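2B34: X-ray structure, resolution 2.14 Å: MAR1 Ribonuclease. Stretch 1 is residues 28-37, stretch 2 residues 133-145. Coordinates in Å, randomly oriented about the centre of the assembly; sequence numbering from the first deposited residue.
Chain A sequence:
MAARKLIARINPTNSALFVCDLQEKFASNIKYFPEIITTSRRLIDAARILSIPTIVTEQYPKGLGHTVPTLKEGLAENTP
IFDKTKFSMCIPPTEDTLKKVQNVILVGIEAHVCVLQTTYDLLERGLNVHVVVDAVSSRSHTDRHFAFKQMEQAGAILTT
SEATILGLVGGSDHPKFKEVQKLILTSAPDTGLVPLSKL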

# COMPACT_ATOMS: atom_id res chain seq x y z
N SER A 28 -9.50 -28.54 -2.05
CA SER A 28 -10.62 -28.13 -1.22
C SER A 28 -10.20 -27.21 -0.07
O SER A 28 -11.05 -26.76 0.70
CB SER A 28 -11.38 -29.36 -0.71
OG SER A 28 -10.76 -29.90 0.44
N ASN A 29 -8.91 -26.90 0.01
CA ASN A 29 -8.39 -26.08 1.11
C ASN A 29 -7.72 -24.79 0.67
O ASN A 29 -6.92 -24.24 1.41
CB ASN A 29 -7.38 -26.88 1.96
CG ASN A 29 -7.85 -28.28 2.27
OD1 ASN A 29 -7.72 -29.20 1.45
ND2 ASN A 29 -8.39 -28.47 3.47
N ILE A 30 -8.00 -24.34 -0.55
CA ILE A 30 -7.38 -23.11 -1.07
C ILE A 30 -8.46 -22.20 -1.63
O ILE A 30 -9.25 -22.63 -2.47
CB ILE A 30 -6.31 -23.42 -2.18
CG1 ILE A 30 -5.14 -24.28 -1.65
CG2 ILE A 30 -5.80 -22.13 -2.84
CD1 ILE A 30 -4.16 -23.58 -0.69
N LYS A 31 -8.49 -20.95 -1.18
CA LYS A 31 -9.42 -19.96 -1.72
C LYS A 31 -9.17 -19.79 -3.22
O LYS A 31 -8.02 -19.62 -3.63
CB LYS A 31 -9.30 -18.61 -1.00
CG LYS A 31 -9.65 -18.66 0.48
CD LYS A 31 -11.12 -19.02 0.71
CE LYS A 31 -11.44 -19.08 2.20
NZ LYS A 31 -12.91 -18.97 2.44
N TYR A 32 -10.25 -19.86 -4.00
CA TYR A 32 -10.20 -19.74 -5.46
C TYR A 32 -9.27 -20.75 -6.14
O TYR A 32 -8.55 -20.42 -7.08
CB TYR A 32 -9.82 -18.31 -5.90
CG TYR A 32 -10.63 -17.22 -5.24
CD1 TYR A 32 -11.88 -16.84 -5.75
CD2 TYR A 32 -10.15 -16.55 -4.12
CE1 TYR A 32 -12.63 -15.83 -5.15
CE2 TYR A 32 -10.89 -15.54 -3.51
CZ TYR A 32 -12.13 -15.18 -4.03
OH TYR A 32 -12.85 -14.18 -3.42
N PHE A 33 -9.28 -22.00 -5.65
CA PHE A 33 -8.43 -23.03 -6.24
C PHE A 33 -8.70 -23.24 -7.75
O PHE A 33 -7.76 -23.19 -8.55
CB PHE A 33 -8.52 -24.35 -5.46
CG PHE A 33 -7.49 -25.37 -5.86
CD1 PHE A 33 -6.18 -25.28 -5.38
CD2 PHE A 33 -7.82 -26.41 -6.73
CE1 PHE A 33 -5.22 -26.23 -5.76
CE2 PHE A 33 -6.86 -27.35 -7.11
CZ PHE A 33 -5.56 -27.26 -6.62
N PRO A 34 -9.97 -23.44 -8.14
CA PRO A 34 -10.26 -23.62 -9.56
C PRO A 34 -9.81 -22.45 -10.46
O PRO A 34 -9.31 -22.68 -11.56
CB PRO A 34 -11.79 -23.77 -9.59
CG PRO A 34 -12.12 -24.33 -8.24
CD PRO A 34 -11.20 -23.58 -7.33
N GLU A 35 -9.98 -21.22 -9.97
CA GLU A 35 -9.59 -20.01 -10.72
C GLU A 35 -8.08 -19.96 -10.94
O GLU A 35 -7.60 -19.70 -12.04
CB GLU A 35 -10.04 -18.76 -9.96
CG GLU A 35 -11.55 -18.50 -9.94
CD GLU A 35 -12.28 -19.15 -8.77
OE1 GLU A 35 -11.81 -20.16 -8.22
OE2 GLU A 35 -13.36 -18.63 -8.40
N ILE A 36 -7.36 -20.23 -9.86
CA ILE A 36 -5.90 -20.22 -9.82
C ILE A 36 -5.29 -21.29 -10.74
O ILE A 36 -4.25 -21.05 -11.36
CB ILE A 36 -5.42 -20.33 -8.34
CG1 ILE A 36 -5.03 -18.96 -7.79
CG2 ILE A 36 -4.28 -21.33 -8.17
CD1 ILE A 36 -6.19 -18.04 -7.51
N ILE A 37 -5.95 -22.44 -10.83
CA ILE A 37 -5.55 -23.50 -11.76
C ILE A 37 -5.73 -23.04 -13.20
O ILE A 37 -4.80 -23.15 -14.01
CB ILE A 37 -6.35 -24.82 -11.52
CG1 ILE A 37 -6.00 -25.44 -10.15
CG2 ILE A 37 -6.16 -25.81 -12.69
CD1 ILE A 37 -4.50 -25.63 -9.86
N VAL A 133 -0.53 -12.56 -9.05
CA VAL A 133 -1.49 -12.54 -7.94
C VAL A 133 -2.80 -13.28 -8.21
O VAL A 133 -3.42 -13.81 -7.29
CB VAL A 133 -1.78 -11.08 -7.45
CG1 VAL A 133 -0.51 -10.42 -6.92
CG2 VAL A 133 -2.42 -10.23 -8.55
N ASP A 134 -3.21 -13.33 -9.48
CA ASP A 134 -4.42 -14.07 -9.85
C ASP A 134 -4.18 -15.57 -10.09
O ASP A 134 -5.07 -16.31 -10.53
CB ASP A 134 -5.16 -13.41 -11.03
CG ASP A 134 -4.26 -13.11 -12.23
OD1 ASP A 134 -3.02 -13.17 -12.13
OD2 ASP A 134 -4.82 -12.81 -13.31
N ALA A 135 -2.96 -16.02 -9.78
CA ALA A 135 -2.58 -17.42 -9.88
C ALA A 135 -1.91 -17.88 -8.58
O ALA A 135 -1.31 -18.96 -8.52
CB ALA A 135 -1.66 -17.62 -11.07
N VAL A 136 -2.03 -17.04 -7.54
CA VAL A 136 -1.44 -17.30 -6.22
C VAL A 136 -2.50 -17.12 -5.13
O VAL A 136 -3.23 -16.12 -5.12
CB VAL A 136 -0.21 -16.38 -5.96
CG1 VAL A 136 0.25 -16.44 -4.50
CG2 VAL A 136 0.96 -16.74 -6.88
N SER A 137 -2.61 -18.09 -4.23
CA SER A 137 -3.62 -18.05 -3.17
C SER A 137 -3.23 -18.84 -1.91
O SER A 137 -2.19 -19.50 -1.88
CB SER A 137 -4.97 -18.54 -3.71
OG SER A 137 -6.02 -18.22 -2.82
N SER A 138 -4.08 -18.76 -0.88
CA SER A 138 -3.89 -19.45 0.40
C SER A 138 -5.21 -20.06 0.88
O SER A 138 -6.25 -19.82 0.28
CB SER A 138 -3.39 -18.48 1.47
OG SER A 138 -2.14 -17.91 1.13
N ARG A 139 -5.15 -20.82 1.97
CA ARG A 139 -6.35 -21.33 2.63
C ARG A 139 -7.18 -20.18 3.22
O ARG A 139 -8.41 -20.18 3.14
CB ARG A 139 -5.99 -22.36 3.71
CG ARG A 139 -7.17 -22.90 4.51
CD ARG A 139 -6.78 -24.07 5.42
NE ARG A 139 -5.74 -23.72 6.38
CZ ARG A 139 -5.61 -24.25 7.60
NH1 ARG A 139 -6.47 -25.18 8.02
NH2 ARG A 139 -4.63 -23.85 8.39
N SER A 140 -6.50 -19.20 3.79
CA SER A 140 -7.13 -18.02 4.37
C SER A 140 -6.92 -16.77 3.51
O SER A 140 -5.81 -16.54 3.01
CB SER A 140 -6.56 -17.76 5.77
OG SER A 140 -6.80 -16.43 6.17
N HIS A 141 -7.97 -15.97 3.35
CA HIS A 141 -7.90 -14.68 2.66
C HIS A 141 -6.88 -13.72 3.28
O HIS A 141 -6.17 -13.02 2.56
CB HIS A 141 -9.27 -13.99 2.64
CG HIS A 141 -10.29 -14.67 1.78
ND1 HIS A 141 -11.52 -15.06 2.26
CD2 HIS A 141 -10.27 -15.01 0.47
CE1 HIS A 141 -12.22 -15.61 1.28
NE2 HIS A 141 -11.48 -15.60 0.18
N THR A 142 -6.84 -13.68 4.61
CA THR A 142 -5.94 -12.80 5.35
C THR A 142 -4.48 -13.17 5.09
O THR A 142 -3.64 -12.29 4.86
CB THR A 142 -6.26 -12.80 6.87
OG1 THR A 142 -7.62 -12.39 7.06
CG2 THR A 142 -5.35 -11.84 7.64
N ASP A 143 -4.20 -14.47 5.11
CA ASP A 143 -2.86 -14.99 4.81
C ASP A 143 -2.38 -14.57 3.41
O ASP A 143 -1.25 -14.11 3.26
CB ASP A 143 -2.83 -16.52 4.95
CG ASP A 143 -2.69 -16.97 6.40
OD1 ASP A 143 -2.22 -16.17 7.24
OD2 ASP A 143 -3.05 -18.13 6.70
N ARG A 144 -3.26 -14.74 2.42
CA ARG A 144 -2.99 -14.36 1.03
C ARG A 144 -2.77 -12.85 0.89
O ARG A 144 -1.82 -12.41 0.23
CB ARG A 144 -4.16 -14.80 0.14
CG ARG A 144 -3.95 -14.61 -1.36
CD ARG A 144 -5.24 -14.80 -2.14
NE ARG A 144 -5.05 -14.65 -3.58
CZ ARG A 144 -6.02 -14.42 -4.46
NH1 ARG A 144 -7.28 -14.29 -4.06
NH2 ARG A 144 -5.73 -14.30 -5.75
N HIS A 145 -3.67 -12.07 1.49
CA HIS A 145 -3.62 -10.61 1.43
C HIS A 145 -2.27 -10.08 1.90
O HIS A 145 -1.62 -9.30 1.20
CB HIS A 145 -4.75 -10.01 2.29
CG HIS A 145 -4.92 -8.53 2.11
ND1 HIS A 145 -4.35 -7.61 2.97
CD2 HIS A 145 -5.61 -7.81 1.20
CE1 HIS A 145 -4.67 -6.39 2.58
NE2 HIS A 145 -5.44 -6.48 1.50

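Two hydrogen bonds, both made by Lys 31 through its backbone, pin the loop of stretch 1 to stretch 2. The amide Lys 31 N donates to Ser 138 O at 2.9 Å, with an N-H...O angle of 154°. The carbonyl Lys 31 O accepts from the hydroxyl Ser 137 OG at 2.6 Å. Ser 137 suits this place because its CB points toward stretch 1 and its t rotamer carries a small donor to a carbonyl within a buried contact. Two residues earlier, Asn 29 O lies 3.2 Å from Arg 139 CA, a CA-H...O contact that extends the backbone pairing.

The lysine side chain works mainly through its carbon atoms. Lys 31 CG sits over the face of the His 141 ring, 3.9 Å from the ring centroid, and Lys 31 CD lies over that face too, so the long methylene chain covers the imidazole. Tyr 32 meets the histidine differently: the rings of Tyr 32 and His 141 touch rim to rim, their planes at 55° and centroids 5.9 Å apart. Tyr 32 CD2 also lies 3.7 Å from Arg 144 NH1.

Arg 144 is a buried brace. Its fully extended side chain brings Arg 144 NE to Val 136 O (2.8 Å) and Arg 144 NH2 to Val 133 O (2.8 Å), satisfying one carbonyl at the corner of stretch 2 and one just after it while the guanidinium remains available for packing.

Ile 36, buried on the helix of stretch 1, fills the space beside that corner. Ile 36 CG1 approaches Ala 135 C to 3.4 Å, and Ile 36 CD1 lies 4.0 Å from Ser 137 CB and 4.2 Å from Arg 144 NH2. The small side chain of Ala 135 accompanies a close backbone approach, Ile 36 CA and Ala 135 CA being 4.3 Å apart. Ile 30 adds another aliphatic contact, Ile 30 CG2 to Ser 137 CB at 3.8 Å. Altogether 614 Å² is buried.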